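Local coordinates for spindle pole body-associated protein VIK1 (Candida glabrata, PDB 4GKP) that probably binds microtubules as the noncatalytic partner of the kinesin Kar3, through the C-terminal motor homology domain that this chain represents, at residues 81-86 and 199-204; 114-119 and 184-189. All blocks are in the same frame, centred on the assembly; numbering follows the deposited sequence.

Contact 1 (81-86 and 199-204); sequences ENFNLF and IPIDFY
One face of the Phe83 ring is covered by Phe203. Phe203 CD1 lies offset toward the rim of that face, and its closest atom there is Phe83 CE2, at 3.2 Å. Phe203 CB also sits over the same face as a CH-pi contact, 4.1 Å from the ring centroid. The two ring planes make an angle of 37°, so the pair is neither a parallel stack nor edge-to-face. At the edge of the Phe83 ring, near its plane, lies Ile201 CG2. Phe83 CG, between the backbone N and the carbonyl carbon (chi1 68°), and Phe203 CG, anti to N (chi1 168°), bring the two rings against each other. The far end of the Phe203 ring reaches Leu85, with CZ 3.9 Å from Leu85 CB. Ile73, Cys76 and Leu77 of helix 68-78 also pack on Phe83.

The strands run parallel, and three backbone bonds join them. Phe83 N donates to Asp202 O at 2.9 Å, Tyr204 N to Phe83 O, and Leu85 N to Tyr204 O. Ahead of them, a side chain extends the ladder: Asp202 N donates to Asn82 OD1 at 3.0 Å, from above the amide carbonyl plane. On the face opposite the phenylalanines, Asn84 CB meets Tyr204 CB. The Asn84 amide turns away to Thr242 and Ser244. Asp202 OD2 is hydrogen-bonded to Thr151 OG1, and Tyr204 OH to Ile152 N.

The chemistry is therefore divided by face. Phe83 and Leu85 pack against helix 68-78, and Phe203 meets Phe188 of strand 183-192, while on the other face buried polar ends find partners in flanking segments.

Contact 2 (114-119 and 184-189); sequences ITLQYV and GLSKFQ
Leu116 and Phe188 lie side by side and point the same way. Leu116 CD1 sits over the centre of one face of the Phe188 ring, a CH-pi contact 3.8 Å from the centroid and 12° off the ring normal. Leu116 CG, anti to N (chi1 171°), and Phe188 CG, anti to the carbonyl carbon, set the methyl over the ring. At the ring's edge, near its plane, Ile114 CG2 approaches Phe188 CD2 at 4.1 Å. On the same face of the sheet, Ser186 OG lies obliquely to the Tyr118 ring, 3.0 Å from Tyr118 CD1. Leu100, Leu101 and Phe104 of helix 96-107 cover Phe188, and Phe97 stacks on Tyr118.

The other face is more polar. Gln117 and Lys187 run alongside each other. Gln117 NE2 hydrogen-bonds Ser156 O and Leu154 O, and Lys187 NZ hydrogen-bonds Ile152 O and Thr151 OG1. Thr115 crosses Gln189, with OG1 3.2 Å from Gln189 OE1. One water is 2.8 Å from Thr115 OG1 and donates to Lys187 O at 2.7 Å. It reaches Gln117 OE1 only weakly. Val119 CG2 packs on Leu185 CB.

Paired backbone bonds link Thr115 with Gln189, Gln117 with Lys187, and Val119 with Leu185. Leu116-Phe188 and Tyr118-Ser186 are the non-hydrogen-bonded pairs between them. This is an antiparallel ladder with helix 96-107 packed on the face of Leu116 and Phe188, part of the central mixed sheet of the kinesin motor domain-like fold.

In the fold
Both contacts belong to the same mixed sheet, and their centres are about 10 Å apart. Strands 183-192 and 201-208 follow each other in the chain and pair antiparallel, so contact 2 adjoins contact 1 directly. Phe203 O and Phe188 N, 2.8 Å apart, probably form a hydrogen bond between them. The rings of Phe203 and Phe188 also meet, which carries the aromatic packing from one contact to the other. On the more polar face, Asp202 OD1 packs 3.5 Å from Lys187 CE. Strand order across this part is 112-121, 183-192, 201-208, 83-88. Contact 1 is one of the parallel pairings of the sheet, contact 2 one of the antiparallel ones.

Contact 1 (81-86 and 199-204)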
ATOM      1  N   GLU A  81      -4.835  -0.762 -15.983  1.00 30.40           N
ATOM      2  CA  GLU A  81      -5.579  -1.589 -15.055  1.00 31.24           C
ATOM      3  C   GLU A  81      -5.596  -0.876 -13.715  1.00 30.21           C
ATOM      4  O   GLU A  81      -4.559  -0.379 -13.266  1.00 30.49           O
ATOM      5  CB  GLU A  81      -4.906  -2.951 -14.866  1.00 32.80           C
ATOM      6  CG  GLU A  81      -4.783  -3.797 -16.117  1.00 35.58           C
ATOM      7  CD  GLU A  81      -4.090  -5.128 -15.841  1.00 38.94           C
ATOM      8  OE1 GLU A  81      -2.947  -5.118 -15.327  1.00 38.98           O
ATOM      9  OE2 GLU A  81      -4.685  -6.190 -16.152  1.00 40.14           O
ATOM     10  N   ASN A  82      -6.763  -0.842 -13.081  1.00 26.78           N
ATOM     11  CA  ASN A  82      -6.901  -0.260 -11.762  1.00 25.07           C
ATOM     12  C   ASN A  82      -6.117  -1.100 -10.764  1.00 26.35           C
ATOM     13  O   ASN A  82      -6.099  -2.344 -10.845  1.00 25.95           O
ATOM     14  CB  ASN A  82      -8.381  -0.181 -11.364  1.00 23.04           C
ATOM     15  CG  ASN A  82      -9.168   0.773 -12.240  1.00 22.17           C
ATOM     16  OD1 ASN A  82      -8.623   1.719 -12.813  1.00 23.78           O
ATOM     17  ND2 ASN A  82     -10.443   0.538 -12.347  1.00 21.86           N
ATOM     18  N   PHE A  83      -5.458  -0.441  -9.820  1.00 24.50           N
ATOM     19  CA  PHE A  83      -4.560  -1.191  -8.944  1.00 25.15           C
ATOM     20  C   PHE A  83      -4.369  -0.559  -7.593  1.00 24.09           C
ATOM     21  O   PHE A  83      -4.846   0.551  -7.329  1.00 23.35           O
ATOM     22  CB  PHE A  83      -3.197  -1.507  -9.627  1.00 23.68           C
ATOM     23  CG  PHE A  83      -2.329  -0.307  -9.869  1.00 23.39           C
ATOM     24  CD1 PHE A  83      -2.741   0.721 -10.714  1.00 23.41           C
ATOM     25  CD2 PHE A  83      -1.072  -0.221  -9.282  1.00 23.56           C
ATOM     26  CE1 PHE A  83      -1.926   1.823 -10.944  1.00 23.47           C
ATOM     27  CE2 PHE A  83      -0.248   0.875  -9.511  1.00 23.93           C
ATOM     28  CZ  PHE A  83      -0.674   1.901 -10.345  1.00 23.74           C
ATOM     29  N   ASN A  84      -3.680  -1.301  -6.734  1.00 24.16           N
ATOM     30  CA  ASN A  84      -3.473  -0.869  -5.364  1.00 24.51           C
ATOM     31  C   ASN A  84      -2.116  -1.298  -4.802  1.00 24.10           C
ATOM     32  O   ASN A  84      -1.443  -2.172  -5.365  1.00 22.55           O
ATOM     33  CB  ASN A  84      -4.617  -1.374  -4.483  1.00 23.67           C
ATOM     34  CG  ASN A  84      -4.549  -2.866  -4.229  1.00 24.47           C
ATOM     35  OD1 ASN A  84      -3.588  -3.357  -3.642  1.00 26.35           O
ATOM     36  ND2 ASN A  84      -5.571  -3.596  -4.662  1.00 24.12           N
ATOM     37  N   LEU A  85      -1.733  -0.667  -3.695  1.00 23.48           N
ATOM     38  CA  LEU A  85      -0.625  -1.133  -2.881  1.00 24.68           C
ATOM     39  C   LEU A  85      -1.084  -1.008  -1.444  1.00 24.97           C
ATOM     40  O   LEU A  85      -1.583   0.046  -1.059  1.00 22.85           O
ATOM     41  CB  LEU A  85       0.653  -0.297  -3.104  1.00 23.77           C
ATOM     42  CG  LEU A  85       1.849  -0.576  -2.179  1.00 25.02           C
ATOM     43  CD1 LEU A  85       2.429  -1.981  -2.365  1.00 25.07           C
ATOM     44  CD2 LEU A  85       2.944   0.481  -2.336  1.00 24.61           C
ATOM     45  N   PHE A  86      -0.928  -2.084  -0.666  1.00 26.34           N
ATOM     46  CA  PHE A  86      -1.187  -2.035   0.774  1.00 27.80           C
ATOM     47  C   PHE A  86       0.109  -1.966   1.545  1.00 28.82           C
ATOM     48  O   PHE A  86       1.020  -2.738   1.279  1.00 30.06           O
ATOM     49  CB  PHE A  86      -1.890  -3.291   1.243  1.00 29.25           C
ATOM     50  CG  PHE A  86      -3.346  -3.333   0.931  1.00 27.80           C
ATOM     51  CD1 PHE A  86      -3.785  -3.681  -0.346  1.00 27.04           C
ATOM     52  CD2 PHE A  86      -4.285  -3.069   1.934  1.00 28.40           C
ATOM     53  CE1 PHE A  86      -5.137  -3.739  -0.627  1.00 28.31           C
ATOM     54  CE2 PHE A  86      -5.640  -3.121   1.660  1.00 27.69           C
ATOM     55  CZ  PHE A  86      -6.066  -3.461   0.376  1.00 28.50           C
ATOM     56  N   ILE A 199     -10.135   7.794 -19.586  1.00 34.48           N
ATOM     57  CA  ILE A 199     -10.723   7.130 -18.435  1.00 34.67           C
ATOM     58  C   ILE A 199      -9.630   7.070 -17.368  1.00 32.15           C
ATOM     59  O   ILE A 199      -8.543   6.570 -17.640  1.00 32.75           O
ATOM     60  CB  ILE A 199     -11.255   5.723 -18.781  1.00 36.42           C
ATOM     61  CG1 ILE A 199     -12.433   5.826 -19.768  1.00 36.89           C
ATOM     62  CG2 ILE A 199     -11.740   5.022 -17.519  1.00 37.91           C
ATOM     63  N   PRO A 200      -9.893   7.623 -16.162  1.00 30.24           N
ATOM     64  CA  PRO A 200      -8.792   7.610 -15.182  1.00 26.32           C
ATOM     65  C   PRO A 200      -8.426   6.187 -14.813  1.00 26.59           C
ATOM     66  O   PRO A 200      -9.303   5.324 -14.753  1.00 27.92           O
ATOM     67  CB  PRO A 200      -9.355   8.359 -13.970  1.00 26.68           C
ATOM     68  CG  PRO A 200     -10.857   8.382 -14.161  1.00 28.36           C
ATOM     69  CD  PRO A 200     -11.156   8.190 -15.627  1.00 28.25           C
ATOM     70  N   ILE A 201      -7.139   5.927 -14.621  1.00 24.16           N
ATOM     71  CA  ILE A 201      -6.719   4.681 -14.003  1.00 23.20           C
ATOM     72  C   ILE A 201      -6.615   4.944 -12.504  1.00 24.28           C
ATOM     73  O   ILE A 201      -5.893   5.855 -12.080  1.00 22.33           O
ATOM     74  CB  ILE A 201      -5.341   4.220 -14.522  1.00 23.75           C
ATOM     75  CG1 ILE A 201      -5.291   4.306 -16.065  1.00 24.92           C
ATOM     76  CG2 ILE A 201      -5.033   2.825 -13.988  1.00 23.20           C
ATOM     77  CD1 ILE A 201      -3.907   4.254 -16.650  1.00 25.30           C
ATOM     78  N   ASP A 202      -7.345   4.165 -11.707  1.00 24.20           N
ATOM     79  CA  ASP A 202      -7.324   4.358 -10.256  1.00 24.69           C
ATOM     80  C   ASP A 202      -6.203   3.566  -9.568  1.00 23.93           C
ATOM     81  O   ASP A 202      -6.017   2.357  -9.807  1.00 22.64           O
ATOM     82  CB  ASP A 202      -8.677   3.974  -9.647  1.00 24.33           C
ATOM     83  CG  ASP A 202      -9.828   4.694 -10.304  1.00 24.93           C
ATOM     84  OD1 ASP A 202      -9.711   5.890 -10.553  1.00 24.08           O
ATOM     85  OD2 ASP A 202     -10.861   4.062 -10.584  1.00 28.71           O
ATOM     86  N   PHE A 203      -5.472   4.254  -8.707  1.00 22.14           N
ATOM     87  CA  PHE A 203      -4.487   3.603  -7.873  1.00 22.19           C
ATOM     88  C   PHE A 203      -4.856   3.887  -6.431  1.00 22.33           C
ATOM     89  O   PHE A 203      -5.063   5.048  -6.072  1.00 24.05           O
ATOM     90  CB  PHE A 203      -3.066   4.099  -8.186  1.00 21.36           C
ATOM     91  CG  PHE A 203      -2.018   3.676  -7.163  1.00 22.29           C
ATOM     92  CD1 PHE A 203      -1.682   2.331  -6.988  1.00 21.62           C
ATOM     93  CD2 PHE A 203      -1.341   4.629  -6.400  1.00 22.72           C
ATOM     94  CE1 PHE A 203      -0.716   1.944  -6.064  1.00 21.93           C
ATOM     95  CE2 PHE A 203      -0.372   4.244  -5.466  1.00 23.01           C
ATOM     96  CZ  PHE A 203      -0.063   2.896  -5.297  1.00 21.66           C
ATOM     97  N   TYR A 204      -4.952   2.832  -5.618  1.00 22.26           N
ATOM     98  CA  TYR A 204      -5.250   2.971  -4.178  1.00 22.09           C
ATOM     99  C   TYR A 204      -4.039   2.605  -3.345  1.00 21.99           C
ATOM    100  O   TYR A 204      -3.461   1.515  -3.506  1.00 20.89           O
ATOM    101  CB  TYR A 204      -6.432   2.087  -3.751  1.00 21.78           C
ATOM    102  CG  TYR A 204      -7.673   2.342  -4.543  1.00 22.68           C
ATOM    103  CD1 TYR A 204      -8.562   3.345  -4.167  1.00 24.08           C
ATOM    104  CD2 TYR A 204      -7.948   1.606  -5.702  1.00 23.16           C
ATOM    105  CE1 TYR A 204      -9.710   3.598  -4.910  1.00 24.81           C
ATOM    106  CE2 TYR A 204      -9.088   1.852  -6.454  1.00 24.42           C
ATOM    107  CZ  TYR A 204      -9.964   2.847  -6.045  1.00 24.31           C
ATOM    108  OH  TYR A 204     -11.088   3.097  -6.774  1.00 24.79           O
TER

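Contact 2 (114-119 and 184-189)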
ATOM      1  N   ILE A 114      -2.485  13.837 -12.555  1.00 24.41           N
ATOM      2  CA  ILE A 114      -2.694  12.918 -11.438  1.00 23.73           C
ATOM      3  C   ILE A 114      -3.355  13.664 -10.299  1.00 23.73           C
ATOM      4  O   ILE A 114      -2.857  14.704  -9.878  1.00 23.36           O
ATOM      5  CB  ILE A 114      -1.369  12.311 -10.896  1.00 23.86           C
ATOM      6  CG1 ILE A 114      -0.501  11.756 -12.029  1.00 22.18           C
ATOM      7  CG2 ILE A 114      -1.676  11.228  -9.837  1.00 23.67           C
ATOM      8  CD1 ILE A 114       0.941  11.466 -11.646  1.00 22.04           C
ATOM      9  N   THR A 115      -4.473  13.133  -9.816  1.00 23.84           N
ATOM     10  CA  THR A 115      -5.181  13.710  -8.682  1.00 24.17           C
ATOM     11  C   THR A 115      -4.984  12.851  -7.438  1.00 25.01           C
ATOM     12  O   THR A 115      -4.678  11.658  -7.533  1.00 25.10           O
ATOM     13  CB  THR A 115      -6.709  13.815  -8.919  1.00 24.51           C
ATOM     14  OG1 THR A 115      -7.285  12.505  -8.972  1.00 24.10           O
ATOM     15  CG2 THR A 115      -7.016  14.522 -10.202  1.00 24.61           C
ATOM     16  N   LEU A 116      -5.166  13.459  -6.272  1.00 24.94           N
ATOM     17  CA  LEU A 116      -5.126  12.717  -5.030  1.00 24.44           C
ATOM     18  C   LEU A 116      -6.325  13.073  -4.152  1.00 24.43           C
ATOM     19  O   LEU A 116      -6.741  14.217  -4.088  1.00 23.30           O
ATOM     20  CB  LEU A 116      -3.809  12.979  -4.299  1.00 23.72           C
ATOM     21  CG  LEU A 116      -3.638  12.466  -2.860  1.00 23.46           C
ATOM     22  CD1 LEU A 116      -3.686  10.939  -2.828  1.00 23.97           C
ATOM     23  CD2 LEU A 116      -2.354  12.998  -2.216  1.00 22.19           C
ATOM     24  N   GLN A 117      -6.903  12.062  -3.526  1.00 25.68           N
ATOM     25  CA  GLN A 117      -7.805  12.247  -2.401  1.00 26.45           C
ATOM     26  C   GLN A 117      -7.332  11.318  -1.301  1.00 26.69           C
ATOM     27  O   GLN A 117      -6.949  10.183  -1.567  1.00 26.98           O
ATOM     28  CB  GLN A 117      -9.222  11.886  -2.787  1.00 26.38           C
ATOM     29  CG  GLN A 117      -9.863  12.866  -3.747  1.00 28.66           C
ATOM     30  CD  GLN A 117     -11.166  12.324  -4.292  1.00 30.53           C
ATOM     31  OE1 GLN A 117     -11.187  11.281  -4.968  1.00 30.82           O
ATOM     32  NE2 GLN A 117     -12.271  12.992  -3.957  1.00 29.31           N
ATOM     33  N   TYR A 118      -7.382  11.787  -0.066  1.00 27.44           N
ATOM     34  CA  TYR A 118      -6.760  11.076   1.039  1.00 28.77           C
ATOM     35  C   TYR A 118      -7.663  11.082   2.270  1.00 29.43           C
ATOM     36  O   TYR A 118      -7.903  12.129   2.866  1.00 28.49           O
ATOM     37  CB  TYR A 118      -5.422  11.757   1.361  1.00 30.17           C
ATOM     38  CG  TYR A 118      -4.519  11.047   2.353  1.00 33.19           C
ATOM     39  CD1 TYR A 118      -4.632   9.677   2.595  1.00 32.71           C
ATOM     40  CD2 TYR A 118      -3.511  11.745   3.001  1.00 35.12           C
ATOM     41  CE1 TYR A 118      -3.787   9.036   3.470  1.00 35.65           C
ATOM     42  CE2 TYR A 118      -2.663  11.118   3.886  1.00 36.13           C
ATOM     43  CZ  TYR A 118      -2.805   9.767   4.116  1.00 38.35           C
ATOM     44  OH  TYR A 118      -1.945   9.157   4.994  1.00 40.75           O
ATOM     45  N   VAL A 119      -8.143   9.915   2.673  1.00 30.41           N
ATOM     46  CA  VAL A 119      -8.981   9.855   3.860  1.00 33.78           C
ATOM     47  C   VAL A 119      -8.545   8.804   4.890  1.00 36.74           C
ATOM     48  O   VAL A 119      -8.010   7.758   4.536  1.00 36.65           O
ATOM     49  CB  VAL A 119     -10.459   9.591   3.491  1.00 35.27           C
ATOM     50  CG1 VAL A 119     -11.058  10.763   2.713  1.00 33.22           C
ATOM     51  CG2 VAL A 119     -10.613   8.283   2.723  1.00 34.40           C
ATOM     52  N   GLY A 184      -5.674   4.173   6.358  1.00 37.36           N
ATOM     53  CA  GLY A 184      -5.323   5.289   5.473  1.00 34.01           C
ATOM     54  C   GLY A 184      -5.706   4.869   4.070  1.00 32.18           C
ATOM     55  O   GLY A 184      -5.303   3.807   3.611  1.00 35.29           O
ATOM     56  N   LEU A 185      -6.513   5.674   3.401  1.00 30.41           N
ATOM     57  CA  LEU A 185      -6.957   5.364   2.051  1.00 29.73           C
ATOM     58  C   LEU A 185      -6.673   6.573   1.168  1.00 29.56           C
ATOM     59  O   LEU A 185      -7.262   7.648   1.362  1.00 27.96           O
ATOM     60  CB  LEU A 185      -8.450   5.004   2.029  1.00 30.56           C
ATOM     61  CG  LEU A 185      -9.143   4.662   0.684  1.00 33.14           C
ATOM     62  CD1 LEU A 185      -8.567   3.446  -0.012  1.00 30.10           C
ATOM     63  CD2 LEU A 185     -10.626   4.418   0.880  1.00 34.96           C
ATOM     64  N   SER A 186      -5.725   6.397   0.248  1.00 27.72           N
ATOM     65  CA  SER A 186      -5.395   7.402  -0.760  1.00 27.03           C
ATOM     66  C   SER A 186      -5.905   6.908  -2.102  1.00 26.23           C
ATOM     67  O   SER A 186      -5.692   5.747  -2.464  1.00 26.32           O
ATOM     68  CB  SER A 186      -3.880   7.585  -0.874  1.00 27.25           C
ATOM     69  OG  SER A 186      -3.350   8.288   0.226  1.00 29.73           O
ATOM     70  N   LYS A 187      -6.585   7.771  -2.841  1.00 25.81           N
ATOM     71  CA  LYS A 187      -6.999   7.421  -4.190  1.00 25.45           C
ATOM     72  C   LYS A 187      -6.354   8.371  -5.185  1.00 24.89           C
ATOM     73  O   LYS A 187      -6.563   9.585  -5.112  1.00 24.10           O
ATOM     74  CB  LYS A 187      -8.512   7.470  -4.346  1.00 25.45           C
ATOM     75  CG  LYS A 187      -8.948   7.132  -5.765  1.00 26.04           C
ATOM     76  CD  LYS A 187     -10.416   7.415  -5.995  1.00 26.75           C
ATOM     77  CE  LYS A 187     -10.780   7.166  -7.451  1.00 26.37           C
ATOM     78  NZ  LYS A 187     -12.260   7.217  -7.622  1.00 25.71           N
ATOM     79  N   PHE A 188      -5.555   7.813  -6.090  1.00 22.34           N
ATOM     80  CA  PHE A 188      -4.934   8.613  -7.125  1.00 21.65           C
ATOM     81  C   PHE A 188      -5.673   8.305  -8.423  1.00 21.85           C
ATOM     82  O   PHE A 188      -5.934   7.151  -8.735  1.00 22.04           O
ATOM     83  CB  PHE A 188      -3.448   8.252  -7.326  1.00 19.74           C
ATOM     84  CG  PHE A 188      -2.556   8.480  -6.125  1.00 18.13           C
ATOM     85  CD1 PHE A 188      -2.549   7.579  -5.049  1.00 18.24           C
ATOM     86  CD2 PHE A 188      -1.651   9.533  -6.109  1.00 17.40           C
ATOM     87  CE1 PHE A 188      -1.686   7.761  -3.961  1.00 17.87           C
ATOM     88  CE2 PHE A 188      -0.784   9.728  -5.019  1.00 18.29           C
ATOM     89  CZ  PHE A 188      -0.790   8.834  -3.955  1.00 17.54           C
ATOM     90  N   GLN A 189      -5.989   9.331  -9.191  1.00 21.76           N
ATOM     91  CA  GLN A 189      -6.476   9.111 -10.538  1.00 22.59           C
ATOM     92  C   GLN A 189      -5.399   9.542 -11.520  1.00 22.79           C
ATOM     93  O   GLN A 189      -4.866  10.659 -11.420  1.00 23.75           O
ATOM     94  CB  GLN A 189      -7.749   9.923 -10.799  1.00 22.13           C
ATOM     95  CG  GLN A 189      -8.998   9.417 -10.087  1.00 22.34           C
ATOM     96  CD  GLN A 189     -10.177  10.347 -10.309  1.00 24.17           C
ATOM     97  OE1 GLN A 189     -10.113  11.564 -10.020  1.00 26.62           O
ATOM     98  NE2 GLN A 189     -11.239   9.806 -10.848  1.00 22.07           N
TER
HETATM   99  O   HOH W   1      -8.154  11.113  -6.699  1.00 28.10           O